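Local atomic coordinates of small TOPRIM domain protein (Geobacillus stearothermophilus, PDB entry 2FCJ), a protein that is of unknown function but carries a Toprim domain, the fold found in topoisomerases, primases and related nucleases, and so probably acts on nucleic acids. Residues 55-60 against 65-70. Residues are numbered along the deposited sequence; the frame is centred on the assembly and turned at random.
Sequences LLADAD and KLRRQF
L55 lays CD2 over one face of the F70 ring, 4.0 Å from the centroid in a CH-pi contact, while its CD1 meets CD2 of L66 at 4.1 Å; CG anti to the backbone N (chi1 174°) puts the two methyls between these residues. CG of R67 packs against the same CD2 of L55. Beyond this apolar patch R67 runs extended from CG to NE and brings its guanidinium alongside L55-A57. There NH1 gives a weak hydrogen bond to O of L55 (3.5 Å, 153° at the hydrogen). A57 places CB over one face of the guanidinium, 3.8 Å above the plane. A water bridges O of A57 to NH2 of R67, and a second, in the guanidinium plane, accepts from NE at 2.8 Å and donates to O of D58. NH2 also hydrogen-bonds to O of L80, so all three nitrogens of the buried group are engaged. A leucine in place of R67 would probably leave O of L80 and the two waters without their N-H donors and the chain at 55-58 less firmly tied to the helix. D60, the last residue of an inverse gamma turn centred on A59, caps N of G63 through OD1; D58 and D60 match the DxD signature of Toprim domains, whose acidic residues bind metal in relatives. The contact packs strand 52-56 against helix 61-73 in the beta-alpha-beta unit completed by strand 78-80, with I9 of strand 6-10, L41 of helix 38-47 and H79 of strand 78-80 around F70.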
loop_
_atom_site.group_PDB
_atom_site.type_symbol
_atom_site.label_atom_id
_atom_site.label_comp_id
_atom_site.label_asym_id
_atom_site.label_seq_id
_atom_site.Cartn_x
_atom_site.Cartn_y
_atom_site.Cartn_z
ATOM N N LEU A 55 1.233 -2.046 -3.798
ATOM C CA LEU A 55 2.200 -2.113 -2.708
ATOM C C LEU A 55 2.770 -0.721 -2.443
ATOM O O LEU A 55 3.344 -0.092 -3.344
ATOM C CB LEU A 55 3.345 -3.062 -3.079
ATOM C CG LEU A 55 4.482 -3.107 -2.067
ATOM C CD1 LEU A 55 4.075 -3.746 -0.757
ATOM C CD2 LEU A 55 5.670 -3.831 -2.671
ATOM N N LEU A 56 2.634 -0.265 -1.201
ATOM C CA LEU A 56 3.159 1.025 -0.752
ATOM C C LEU A 56 4.196 0.814 0.349
ATOM O O LEU A 56 3.831 0.505 1.482
ATOM C CB LEU A 56 2.018 1.914 -0.238
ATOM C CG LEU A 56 2.423 3.277 0.349
ATOM C CD1 LEU A 56 3.089 4.166 -0.699
ATOM C CD2 LEU A 56 1.236 3.974 1.003
ATOM N N ALA A 57 5.476 0.925 -0.002
ATOM C CA ALA A 57 6.557 0.609 0.915
ATOM C C ALA A 57 7.393 1.853 1.135
ATOM O O ALA A 57 7.414 2.754 0.292
ATOM C CB ALA A 57 7.436 -0.498 0.339
ATOM N N ASP A 58 8.166 1.866 2.212
ATOM C CA ASP A 58 9.044 2.979 2.503
ATOM C C ASP A 58 10.096 3.099 1.414
ATOM O O ASP A 58 10.590 2.101 0.880
ATOM C CB ASP A 58 9.715 2.773 3.862
ATOM C CG ASP A 58 8.720 2.782 5.008
ATOM O OD1 ASP A 58 7.698 3.494 4.921
ATOM O OD2 ASP A 58 9.008 2.135 6.037
ATOM N N ALA A 59 10.479 4.337 1.117
ATOM C CA ALA A 59 11.644 4.585 0.285
ATOM C C ALA A 59 12.886 4.489 1.157
ATOM O O ALA A 59 13.465 5.506 1.536
ATOM C CB ALA A 59 11.549 5.959 -0.355
ATOM N N ASP A 60 13.216 3.262 1.552
ATOM C CA ASP A 60 14.428 2.930 2.297
ATOM C C ASP A 60 14.784 1.468 2.054
ATOM O O ASP A 60 14.185 0.821 1.192
ATOM C CB ASP A 60 14.288 3.238 3.797
ATOM C CG ASP A 60 13.262 2.354 4.511
ATOM O OD1 ASP A 60 12.882 1.281 3.989
ATOM O OD2 ASP A 60 12.872 2.721 5.639
ATOM N N LYS A 65 13.699 -4.044 -0.081
ATOM C CA LYS A 65 13.721 -5.498 0.077
ATOM C C LYS A 65 12.335 -6.103 -0.175
ATOM O O LYS A 65 12.186 -7.146 -0.821
ATOM C CB LYS A 65 14.184 -5.865 1.487
ATOM C CG LYS A 65 14.358 -7.355 1.727
ATOM C CD LYS A 65 15.338 -7.616 2.871
ATOM C CE LYS A 65 14.637 -7.509 4.225
ATOM N NZ LYS A 65 15.399 -8.203 5.312
ATOM N N LEU A 66 11.319 -5.475 0.398
ATOM C CA LEU A 66 9.959 -5.918 0.204
ATOM C C LEU A 66 9.535 -5.744 -1.248
ATOM O O LEU A 66 8.961 -6.643 -1.842
ATOM C CB LEU A 66 9.041 -5.133 1.130
ATOM C CG LEU A 66 7.601 -5.623 1.225
ATOM C CD1 LEU A 66 7.556 -7.056 1.764
ATOM C CD2 LEU A 66 6.810 -4.699 2.141
ATOM N N ARG A 67 9.910 -4.628 -1.853
ATOM C CA ARG A 67 9.596 -4.459 -3.271
ATOM C C ARG A 67 10.242 -5.538 -4.124
ATOM O O ARG A 67 9.621 -6.056 -5.061
ATOM C CB ARG A 67 10.024 -3.093 -3.782
ATOM C CG ARG A 67 9.210 -1.961 -3.220
ATOM C CD ARG A 67 9.439 -0.723 -4.035
ATOM N NE ARG A 67 8.908 0.441 -3.353
ATOM C CZ ARG A 67 7.620 0.770 -3.346
ATOM N NH1 ARG A 67 6.740 0.037 -4.019
ATOM N NH2 ARG A 67 7.219 1.853 -2.688
ATOM N N ARG A 68 11.488 -5.879 -3.824
ATOM C CA ARG A 68 12.195 -6.880 -4.594
ATOM C C ARG A 68 11.514 -8.239 -4.476
ATOM O O ARG A 68 11.359 -8.956 -5.468
ATOM C CB ARG A 68 13.642 -6.980 -4.123
ATOM C CG ARG A 68 14.460 -7.897 -5.015
ATOM C CD ARG A 68 15.924 -7.859 -4.653
ATOM N NE ARG A 68 16.094 -7.994 -3.215
ATOM C CZ ARG A 68 17.165 -7.589 -2.544
ATOM N NH1 ARG A 68 18.198 -7.054 -3.184
ATOM N NH2 ARG A 68 17.214 -7.756 -1.232
ATOM N N GLN A 69 11.076 -8.570 -3.264
ATOM C CA GLN A 69 10.354 -9.819 -3.046
ATOM C C GLN A 69 9.070 -9.834 -3.870
ATOM O O GLN A 69 8.715 -10.850 -4.482
ATOM C CB GLN A 69 10.033 -9.989 -1.569
ATOM C CG GLN A 69 9.459 -11.340 -1.263
ATOM C CD GLN A 69 9.013 -11.458 0.159
ATOM O OE1 GLN A 69 8.787 -10.453 0.844
ATOM N NE2 GLN A 69 8.858 -12.696 0.619
ATOM N N PHE A 70 8.353 -8.717 -3.858
ATOM C CA PHE A 70 7.115 -8.627 -4.617
ATOM C C PHE A 70 7.338 -8.752 -6.119
ATOM O O PHE A 70 6.513 -9.324 -6.821
ATOM C CB PHE A 70 6.342 -7.342 -4.291
ATOM C CG PHE A 70 5.397 -7.481 -3.116
ATOM C CD1 PHE A 70 5.873 -7.707 -1.838
ATOM C CD2 PHE A 70 4.025 -7.429 -3.295
ATOM C CE1 PHE A 70 4.994 -7.843 -0.752
ATOM C CE2 PHE A 70 3.153 -7.560 -2.215
ATOM C CZ PHE A 70 3.647 -7.770 -0.952
HETATM O O HOH W 1 7.962 4.580 -1.698
HETATM O O HOH W 2 11.125 1.382 -1.891
#